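Acyl-CoA thioesterase (PDB 3RQB) probably acts as an acyl-CoA thioesterase of the hot dog fold, although its function has not been established. Local coordinates at residues 127-132 with 167-172; 211-216 with 257-262; 231-236 with 249-254. All blocks are in the same frame, centred on the assembly; numbering follows the deposited sequence.

Interaction 1: 127-132 with 167-172; sequences PDVPPP and TTYQWM
One hydrogen bond joins the proline-rich 127-132 to strand residues 167-172. The indole of Trp171 donates from NE1 to Pro130 O at 3.0 Å. The bond is bent, with 139° at the hydrogen. The oxygen sits at the edge of the indole, close to its plane, while NE1 stands above the plane of the carbonyl rather than on a lone pair. The bond satisfies a side-chain N-H with a backbone acceptor and fixes the loop at the indole rim.

CH-pi contacts come next. Pro132 lies across one face of Trp171, and its CG is 4.0 Å from the centroid of the five-membered ring, nearly on the ring normal. Pro132 CD adds a touch to Trp171 CE2 at 3.8 Å. The same indole is therefore held at its edge by a carbonyl and over a face by a proline. Pro127 does a similar job at Tyr169: its CG stands 4.2 Å from the phenol centroid, displaced toward the rim, and its CB meets Tyr169 CE2 at 3.7 Å.

Plain apolar packing fills in between. Val129 reaches tip to tip toward Trp171, with CG2 3.5 Å from CZ2. Its other branch, CG1, turns to the Tyr169 ring more loosely. Both aromatic side chains have CG anti to the carbonyl carbon (chi1 -58° for Tyr169, -69° for Trp171), which sends both rings to the loop.

The contact lies at the surface. The loop lies between strands 121-122 and 150-156 and runs roughly along strand 168-174, on the side that carries Tyr169 and Trp171. That strand is flanked by 150-156 and 230-240. Trp171 packs on Arg153 and Ile155 of the first and on Leu231 of the second, while Val233 touches both Tyr169 and Pro127.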
loop_
_atom_site.group_PDB
_atom_site.type_symbol
_atom_site.label_atom_id
_atom_site.label_comp_id
_atom_site.label_asym_id
_atom_site.label_seq_id
_atom_site.Cartn_x
_atom_site.Cartn_y
_atom_site.Cartn_z
ATOM N N PRO B 127 13.600 -11.777 -12.523
ATOM C CA PRO B 127 13.567 -13.159 -13.007
ATOM C C PRO B 127 14.222 -13.274 -14.370
ATOM O O PRO B 127 14.295 -12.287 -15.109
ATOM C CB PRO B 127 12.066 -13.466 -13.113
ATOM C CG PRO B 127 11.368 -12.168 -12.938
ATOM C CD PRO B 127 12.267 -11.311 -12.119
ATOM N N ASP B 128 14.717 -14.463 -14.688
ATOM C CA ASP B 128 15.272 -14.691 -16.005
ATOM C C ASP B 128 14.144 -15.101 -16.932
ATOM O O ASP B 128 13.435 -16.068 -16.660
ATOM C CB ASP B 128 16.346 -15.769 -15.980
ATOM C CG ASP B 128 17.073 -15.879 -17.305
ATOM O OD1 ASP B 128 17.494 -14.827 -17.841
ATOM O OD2 ASP B 128 17.205 -17.008 -17.824
ATOM N N VAL B 129 13.984 -14.365 -18.029
ATOM C CA VAL B 129 12.854 -14.569 -18.936
ATOM C C VAL B 129 13.238 -14.380 -20.402
ATOM O O VAL B 129 14.215 -13.692 -20.713
ATOM C CB VAL B 129 11.711 -13.580 -18.628
ATOM C CG1 VAL B 129 11.366 -13.610 -17.151
ATOM C CG2 VAL B 129 12.103 -12.166 -19.053
ATOM N N PRO B 130 12.467 -14.995 -21.311
ATOM C CA PRO B 130 12.685 -14.757 -22.742
ATOM C C PRO B 130 12.286 -13.334 -23.125
ATOM O O PRO B 130 11.578 -12.678 -22.364
ATOM C CB PRO B 130 11.763 -15.788 -23.416
ATOM C CG PRO B 130 10.715 -16.077 -22.394
ATOM C CD PRO B 130 11.401 -15.980 -21.065
ATOM N N PRO B 131 12.754 -12.856 -24.286
ATOM C CA PRO B 131 12.399 -11.520 -24.775
ATOM C C PRO B 131 10.971 -11.496 -25.315
ATOM O O PRO B 131 10.423 -12.551 -25.651
ATOM C CB PRO B 131 13.390 -11.288 -25.924
ATOM C CG PRO B 131 14.388 -12.424 -25.847
ATOM C CD PRO B 131 13.677 -13.551 -25.197
ATOM N N PRO B 132 10.378 -10.296 -25.417
ATOM C CA PRO B 132 9.030 -10.116 -25.972
ATOM C C PRO B 132 8.962 -10.757 -27.345
ATOM O O PRO B 132 7.894 -11.144 -27.812
ATOM C CB PRO B 132 8.909 -8.596 -26.109
ATOM C CG PRO B 132 9.835 -8.058 -25.081
ATOM C CD PRO B 132 10.989 -9.017 -25.018
ATOM N N THR B 167 2.120 -17.063 -8.862
ATOM C CA THR B 167 3.048 -16.085 -9.436
ATOM C C THR B 167 2.928 -15.925 -10.955
ATOM O O THR B 167 2.999 -16.899 -11.701
ATOM C CB THR B 167 4.519 -16.426 -9.074
ATOM O OG1 THR B 167 4.734 -16.246 -7.662
ATOM C CG2 THR B 167 5.480 -15.548 -9.857
ATOM N N THR B 168 2.763 -14.684 -11.401
ATOM C CA THR B 168 2.648 -14.376 -12.825
ATOM C C THR B 168 3.818 -13.536 -13.333
ATOM O O THR B 168 4.271 -12.610 -12.653
ATOM C CB THR B 168 1.346 -13.595 -13.130
ATOM O OG1 THR B 168 0.221 -14.470 -12.999
ATOM C CG2 THR B 168 1.365 -13.022 -14.547
ATOM N N TYR B 169 4.311 -13.879 -14.523
ATOM C CA TYR B 169 5.222 -13.009 -15.276
ATOM C C TYR B 169 4.556 -12.620 -16.591
ATOM O O TYR B 169 3.962 -13.467 -17.258
ATOM C CB TYR B 169 6.539 -13.709 -15.617
ATOM C CG TYR B 169 7.351 -14.234 -14.448
ATOM C CD1 TYR B 169 7.126 -13.798 -13.147
ATOM C CD2 TYR B 169 8.360 -15.173 -14.661
ATOM C CE1 TYR B 169 7.889 -14.297 -12.084
ATOM C CE2 TYR B 169 9.123 -15.672 -13.618
ATOM C CZ TYR B 169 8.889 -15.239 -12.329
ATOM O OH TYR B 169 9.659 -15.750 -11.297
ATOM N N GLN B 170 4.648 -11.350 -16.971
ATOM C CA GLN B 170 4.165 -10.948 -18.283
ATOM C C GLN B 170 4.897 -9.751 -18.880
ATOM O O GLN B 170 5.337 -8.840 -18.172
ATOM C CB GLN B 170 2.666 -10.661 -18.233
ATOM C CG GLN B 170 2.293 -9.409 -17.457
ATOM C CD GLN B 170 0.832 -9.420 -17.018
ATOM O OE1 GLN B 170 0.244 -10.487 -16.805
ATOM N NE2 GLN B 170 0.241 -8.227 -16.879
ATOM N N TRP B 171 5.022 -9.768 -20.200
ATOM C CA TRP B 171 5.413 -8.578 -20.921
ATOM C C TRP B 171 4.134 -7.824 -21.190
ATOM O O TRP B 171 3.118 -8.414 -21.569
ATOM C CB TRP B 171 6.090 -8.933 -22.240
ATOM C CG TRP B 171 7.428 -9.576 -22.072
ATOM C CD1 TRP B 171 7.760 -10.873 -22.353
ATOM C CD2 TRP B 171 8.619 -8.953 -21.577
ATOM N NE1 TRP B 171 9.083 -11.095 -22.067
ATOM C CE2 TRP B 171 9.636 -9.934 -21.590
ATOM C CE3 TRP B 171 8.926 -7.661 -21.124
ATOM C CZ2 TRP B 171 10.943 -9.663 -21.166
ATOM C CZ3 TRP B 171 10.224 -7.391 -20.703
ATOM C CH2 TRP B 171 11.214 -8.391 -20.727
HETATM N N MSE B 172 4.179 -6.519 -20.977
HETATM C CA MSE B 172 3.003 -5.692 -21.173
HETATM C C MSE B 172 3.391 -4.275 -21.573
HETATM O O MSE B 172 4.424 -3.741 -21.143
HETATM C CB MSE B 172 2.185 -5.650 -19.884
HETATM C CG MSE B 172 2.917 -4.933 -18.770
HETATM SE SE MSE B 172 2.401 -5.473 -16.987
HETATM C CE MSE B 172 3.782 -4.525 -15.998
#

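Interaction 2: 211-216 with 257-262; sequences FTVYFL and LLATTT
Thr262 O is gripped twice. Thr212 N donates a nearly straight hydrogen bond at 2.9 Å, with 170° at the hydrogen and the donor in the carbonyl plane. Phe211 CA adds a CA-H...O contact at 3.5 Å. Thr260 O also has two contacts: Tyr214 N at 2.9 Å, nearly along the C=O axis, and a CA-H...O contact from Val213 CA.

These bonds belong to an antiparallel ladder. Thr212 with Thr262 and Tyr214 with Thr260 are hydrogen-bonded pairs, and the return bonds run from Thr262 N to Thr212 O and from Thr260 N to Tyr214 O. Val213 with Thr261 is the non-hydrogen-bonded pair between them. Beyond the ladder, Leu216 N donates to Leu258 O at 3.0 Å in a more bent bond. There, Leu258 and Ala259 form a classic beta bulge opposite Val250 of the neighbouring strand 243-251.

The side chains pack in line with the register. Val213 and Thr261 lie alongside each other, their CG2 atoms 3.5 Å apart. Tyr214 CB rests against Thr260 CG2 at 3.5 Å on the other face. Thr260 puts this methyl in the crowded position, with OG1 anti to the backbone N (chi1 -178°). Leu216 CD1 lies against Leu257 CD2 at 3.6 Å and also meets the Thr260 methyl.

Backbone hydrogen bonds pair Phe211 with Val67 and Val213 with Leu65 of strand 61-69, and so join strand 206-215 to the N-terminal hot dog half; Thr212 OG1 adds a bond to Thr66 OG1 there. Thr262 OG1 bonds to Tyr214 OH of the second subunit, and Tyr214 OH to Thr262 OG1 of that subunit. The chemistry is divided: main-chain bonds join the two strands, while hydroxyls on the Thr212, Tyr214 and Thr262 face serve the domain and subunit junctions.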
loop_
_atom_site.group_PDB
_atom_site.type_symbol
_atom_site.label_atom_id
_atom_site.label_comp_id
_atom_site.label_asym_id
_atom_site.label_seq_id
_atom_site.Cartn_x
_atom_site.Cartn_y
_atom_site.Cartn_z
ATOM N N PHE B 211 -5.793 -0.278 -3.682
ATOM C CA PHE B 211 -4.676 -0.474 -4.576
ATOM C C PHE B 211 -3.611 0.563 -4.217
ATOM O O PHE B 211 -3.912 1.755 -4.141
ATOM C CB PHE B 211 -5.214 -0.297 -5.995
ATOM C CG PHE B 211 -4.165 -0.273 -7.074
ATOM C CD1 PHE B 211 -3.613 -1.451 -7.562
ATOM C CD2 PHE B 211 -3.775 0.931 -7.647
ATOM C CE1 PHE B 211 -2.662 -1.424 -8.578
ATOM C CE2 PHE B 211 -2.829 0.963 -8.661
ATOM C CZ PHE B 211 -2.273 -0.217 -9.129
ATOM N N THR B 212 -2.379 0.113 -3.975
ATOM C CA THR B 212 -1.277 1.038 -3.694
ATOM C C THR B 212 -0.145 0.858 -4.703
ATOM O O THR B 212 0.105 -0.253 -5.171
ATOM C CB THR B 212 -0.711 0.889 -2.252
ATOM O OG1 THR B 212 -1.673 1.356 -1.301
ATOM C CG2 THR B 212 0.537 1.719 -2.083
ATOM N N VAL B 213 0.508 1.963 -5.064
ATOM C CA VAL B 213 1.682 1.913 -5.940
ATOM C C VAL B 213 2.789 2.911 -5.560
ATOM O O VAL B 213 2.552 4.109 -5.367
ATOM C CB VAL B 213 1.310 2.132 -7.417
ATOM C CG1 VAL B 213 0.676 3.496 -7.599
ATOM C CG2 VAL B 213 2.544 2.005 -8.298
ATOM N N TYR B 214 4.010 2.409 -5.482
ATOM C CA TYR B 214 5.154 3.254 -5.200
ATOM C C TYR B 214 5.962 3.369 -6.483
ATOM O O TYR B 214 6.259 2.344 -7.114
ATOM C CB TYR B 214 6.013 2.599 -4.118
ATOM C CG TYR B 214 5.328 2.427 -2.781
ATOM C CD1 TYR B 214 4.129 3.076 -2.496
ATOM C CD2 TYR B 214 5.894 1.634 -1.796
ATOM C CE1 TYR B 214 3.516 2.936 -1.266
ATOM C CE2 TYR B 214 5.288 1.483 -0.563
ATOM C CZ TYR B 214 4.102 2.134 -0.301
ATOM O OH TYR B 214 3.509 1.983 0.931
ATOM N N PHE B 215 6.318 4.584 -6.900
ATOM C CA PHE B 215 7.187 4.679 -8.070
ATOM C C PHE B 215 8.631 4.784 -7.608
ATOM O O PHE B 215 9.078 5.864 -7.244
ATOM C CB PHE B 215 6.887 5.954 -8.858
ATOM C CG PHE B 215 5.449 6.125 -9.228
ATOM C CD1 PHE B 215 4.983 5.691 -10.458
ATOM C CD2 PHE B 215 4.565 6.745 -8.361
ATOM C CE1 PHE B 215 3.655 5.850 -10.814
ATOM C CE2 PHE B 215 3.237 6.909 -8.707
ATOM C CZ PHE B 215 2.780 6.460 -9.937
ATOM N N LEU B 216 9.394 3.706 -7.759
ATOM C CA LEU B 216 10.754 3.657 -7.223
ATOM C C LEU B 216 11.749 4.345 -8.148
ATOM O O LEU B 216 12.713 4.981 -7.701
ATOM C CB LEU B 216 11.163 2.211 -6.914
ATOM C CG LEU B 216 10.262 1.595 -5.840
ATOM C CD1 LEU B 216 10.153 0.084 -5.987
ATOM C CD2 LEU B 216 10.740 1.996 -4.446
ATOM N N LEU B 257 14.166 -1.385 -11.787
ATOM C CA LEU B 257 12.911 -1.609 -11.095
ATOM C C LEU B 257 12.103 -0.319 -11.096
ATOM O O LEU B 257 12.489 0.681 -10.485
ATOM C CB LEU B 257 13.175 -2.046 -9.658
ATOM C CG LEU B 257 11.919 -2.194 -8.801
ATOM C CD1 LEU B 257 11.049 -3.317 -9.334
ATOM C CD2 LEU B 257 12.285 -2.448 -7.350
ATOM N N LEU B 258 10.971 -0.358 -11.783
ATOM C CA LEU B 258 10.162 0.829 -12.036
ATOM C C LEU B 258 9.183 1.160 -10.903
ATOM O O LEU B 258 9.205 2.266 -10.363
ATOM C CB LEU B 258 9.466 0.720 -13.390
ATOM C CG LEU B 258 10.421 0.332 -14.526
ATOM C CD1 LEU B 258 9.675 0.074 -15.817
ATOM C CD2 LEU B 258 11.474 1.394 -14.743
ATOM N N ALA B 259 8.268 0.241 -10.604
ATOM C CA ALA B 259 7.340 0.441 -9.493
ATOM C C ALA B 259 7.001 -0.845 -8.765
ATOM O O ALA B 259 7.258 -1.943 -9.251
ATOM C CB ALA B 259 6.075 1.112 -9.971
ATOM N N THR B 260 6.417 -0.688 -7.587
ATOM C CA THR B 260 5.949 -1.809 -6.804
ATOM C C THR B 260 4.498 -1.524 -6.430
ATOM O O THR B 260 4.124 -0.364 -6.222
ATOM C CB THR B 260 6.822 -2.020 -5.544
ATOM O OG1 THR B 260 6.363 -3.170 -4.820
ATOM C CG2 THR B 260 6.763 -0.804 -4.638
ATOM N N THR B 261 3.676 -2.570 -6.375
ATOM C CA THR B 261 2.271 -2.397 -6.034
ATOM C C THR B 261 1.733 -3.471 -5.145
ATOM O O THR B 261 2.192 -4.610 -5.166
ATOM C CB THR B 261 1.363 -2.437 -7.260
ATOM O OG1 THR B 261 1.477 -3.713 -7.895
ATOM C CG2 THR B 261 1.756 -1.366 -8.222
ATOM N N THR B 262 0.712 -3.087 -4.396
ATOM C CA THR B 262 -0.089 -4.019 -3.634
ATOM C C THR B 262 -1.564 -3.790 -3.919
ATOM O O THR B 262 -1.997 -2.697 -4.317
ATOM C CB THR B 262 0.164 -3.886 -2.132
ATOM O OG1 THR B 262 -0.320 -2.617 -1.674
ATOM C CG2 THR B 262 1.649 -3.987 -1.845
#

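Interaction 3: 231-236 with 249-254; sequences LGVARA and EVWSQD
The beta hairpin of strands 230-240 and 243-251, part of the C-terminal hot dog half, is zipped here by two hydrogen-bonded pairs. Leu231 and Trp251 bond both ways. Leu231 N donates to Trp251 O at 3.1 Å, and Trp251 N returns to Leu231 O at 2.8 Å. Val233 N gives its hydrogen to Glu249 O at 2.8 Å, in the carbonyl plane, and Glu249 N bonds back to Val233 O. Gly232 and Val250 form the non-hydrogen-bonded pair between them, where Gly232 CA makes a CA-H...O contact to Glu249 O.

Leu231, Val233, Glu249 and Trp251 share one face of the sheet. Val233 crosses Trp251 obliquely, its CG2 4.0 Å from NE1. Trp251 CG is anti to the carbonyl carbon (chi1 -52°), and the ring stands with Leu231 O at its edge, near its plane. Leu257 of the following strand covers Glu249 and Trp251, while Val250, on the other face, touches Met172. Glu249 also packs on Thr237 of the second subunit. Along its own strand, Glu249 OE1 accepts a weak, bent hydrogen bond from Trp251 NE1 at 3.2 Å.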
loop_
_atom_site.group_PDB
_atom_site.type_symbol
_atom_site.label_atom_id
_atom_site.label_comp_id
_atom_site.label_asym_id
_atom_site.label_seq_id
_atom_site.Cartn_x
_atom_site.Cartn_y
_atom_site.Cartn_z
ATOM N N LEU B 231 8.114 -5.691 -17.958
ATOM C CA LEU B 231 7.888 -6.971 -17.323
ATOM C C LEU B 231 7.280 -6.792 -15.953
ATOM O O LEU B 231 7.927 -6.279 -15.042
ATOM C CB LEU B 231 9.194 -7.733 -17.177
ATOM C CG LEU B 231 8.893 -9.135 -16.665
ATOM C CD1 LEU B 231 8.255 -9.933 -17.788
ATOM C CD2 LEU B 231 10.140 -9.826 -16.129
ATOM N N GLY B 232 6.028 -7.196 -15.806
ATOM C CA GLY B 232 5.411 -7.231 -14.494
ATOM C C GLY B 232 5.575 -8.581 -13.815
ATOM O O GLY B 232 5.661 -9.620 -14.471
ATOM N N VAL B 233 5.607 -8.562 -12.490
ATOM C CA VAL B 233 5.593 -9.777 -11.695
ATOM C C VAL B 233 4.579 -9.605 -10.579
ATOM O O VAL B 233 4.769 -8.787 -9.680
ATOM C CB VAL B 233 6.956 -10.038 -11.034
ATOM C CG1 VAL B 233 6.898 -11.320 -10.189
ATOM C CG2 VAL B 233 8.064 -10.098 -12.085
ATOM N N ALA B 234 3.525 -10.403 -10.605
ATOM C CA ALA B 234 2.529 -10.323 -9.557
ATOM C C ALA B 234 2.509 -11.636 -8.813
ATOM O O ALA B 234 2.474 -12.707 -9.420
ATOM C CB ALA B 234 1.164 -10.018 -10.142
ATOM N N ARG B 235 2.546 -11.546 -7.493
ATOM C CA ARG B 235 2.482 -12.729 -6.651
ATOM C C ARG B 235 1.378 -12.517 -5.629
ATOM O O ARG B 235 0.820 -11.421 -5.501
ATOM C CB ARG B 235 3.834 -13.039 -5.983
ATOM C CG ARG B 235 4.178 -12.189 -4.763
ATOM C CD ARG B 235 5.572 -12.514 -4.197
ATOM N NE ARG B 235 5.943 -11.634 -3.080
ATOM C CZ ARG B 235 5.818 -11.940 -1.786
ATOM N NH1 ARG B 235 5.329 -13.123 -1.417
ATOM N NH2 ARG B 235 6.185 -11.060 -0.853
ATOM N N ALA B 236 1.018 -13.590 -4.947
ATOM C CA ALA B 236 -0.004 -13.508 -3.925
ATOM C C ALA B 236 0.607 -13.937 -2.614
ATOM O O ALA B 236 1.667 -14.558 -2.578
ATOM C CB ALA B 236 -1.180 -14.403 -4.275
ATOM N N GLU B 249 5.655 -6.209 -8.982
ATOM C CA GLU B 249 6.744 -5.326 -9.389
ATOM C C GLU B 249 6.741 -5.129 -10.893
ATOM O O GLU B 249 6.297 -5.999 -11.637
ATOM C CB GLU B 249 8.074 -5.937 -9.000
ATOM C CG GLU B 249 8.070 -6.495 -7.610
ATOM C CD GLU B 249 8.968 -7.700 -7.476
ATOM O OE1 GLU B 249 9.693 -8.024 -8.449
ATOM O OE2 GLU B 249 8.934 -8.328 -6.393
ATOM N N VAL B 250 7.249 -3.983 -11.341
ATOM C CA VAL B 250 7.353 -3.713 -12.770
ATOM C C VAL B 250 8.759 -3.309 -13.145
ATOM O O VAL B 250 9.301 -2.345 -12.607
ATOM C CB VAL B 250 6.401 -2.603 -13.220
ATOM C CG1 VAL B 250 6.428 -2.493 -14.743
ATOM C CG2 VAL B 250 4.991 -2.899 -12.747
ATOM N N TRP B 251 9.343 -4.042 -14.084
ATOM C CA TRP B 251 10.732 -3.813 -14.448
ATOM C C TRP B 251 10.877 -3.312 -15.874
ATOM O O TRP B 251 10.040 -3.596 -16.747
ATOM C CB TRP B 251 11.536 -5.106 -14.331
ATOM C CG TRP B 251 11.431 -5.830 -13.023
ATOM C CD1 TRP B 251 10.405 -6.625 -12.604
ATOM C CD2 TRP B 251 12.421 -5.870 -11.983
ATOM N NE1 TRP B 251 10.685 -7.142 -11.362
ATOM C CE2 TRP B 251 11.916 -6.693 -10.960
ATOM C CE3 TRP B 251 13.678 -5.276 -11.817
ATOM C CZ2 TRP B 251 12.628 -6.937 -9.784
ATOM C CZ3 TRP B 251 14.377 -5.515 -10.651
ATOM C CH2 TRP B 251 13.851 -6.339 -9.650
ATOM N N SER B 252 11.956 -2.565 -16.096
ATOM C CA SER B 252 12.377 -2.182 -17.439
ATOM C C SER B 252 13.101 -3.350 -18.069
ATOM O O SER B 252 13.624 -4.206 -17.362
ATOM C CB SER B 252 13.324 -0.991 -17.402
ATOM O OG SER B 252 14.626 -1.418 -17.045
ATOM N N GLN B 253 13.133 -3.385 -19.396
ATOM C CA GLN B 253 13.857 -4.432 -20.106
ATOM C C GLN B 253 15.352 -4.453 -19.734
ATOM O O GLN B 253 16.031 -5.468 -19.913
ATOM C CB GLN B 253 13.645 -4.307 -21.624
ATOM C CG GLN B 253 12.182 -4.447 -22.060
ATOM C CD GLN B 253 12.026 -4.785 -23.532
ATOM O OE1 GLN B 253 12.766 -5.612 -24.065
ATOM N NE2 GLN B 253 11.054 -4.152 -24.195
ATOM N N ASP B 254 15.852 -3.344 -19.194
ATOM C CA ASP B 254 17.256 -3.262 -18.791
ATOM C C ASP B 254 17.503 -3.884 -17.430
ATOM O O ASP B 254 18.643 -4.158 -17.064
ATOM C CB ASP B 254 17.726 -1.814 -18.774
ATOM C CG ASP B 254 17.690 -1.188 -20.141
ATOM O OD1 ASP B 254 17.880 -1.932 -21.129
ATOM O OD2 ASP B 254 17.458 0.037 -20.229
#

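The three contacts follow one another across the C-terminal hot dog half. Interaction 2 is fully buried and nearest the chain centre. Interaction 3 is mostly buried, and interaction 1 lies at the surface. Interactions 2 and 3 are strand pairings joined edge to edge: Val250 O takes a probable hydrogen bond from Leu258 N, and interaction 3 is nested in the loop that interaction 2 closes. Interaction 1 meets interaction 3 through the pairing of strands 168-174 and 230-240, but its loop is held by aromatic rings, prolines and one side-chain bond instead of a backbone ladder. Interactions 2 and 3 touch the second subunit; interaction 1 does not.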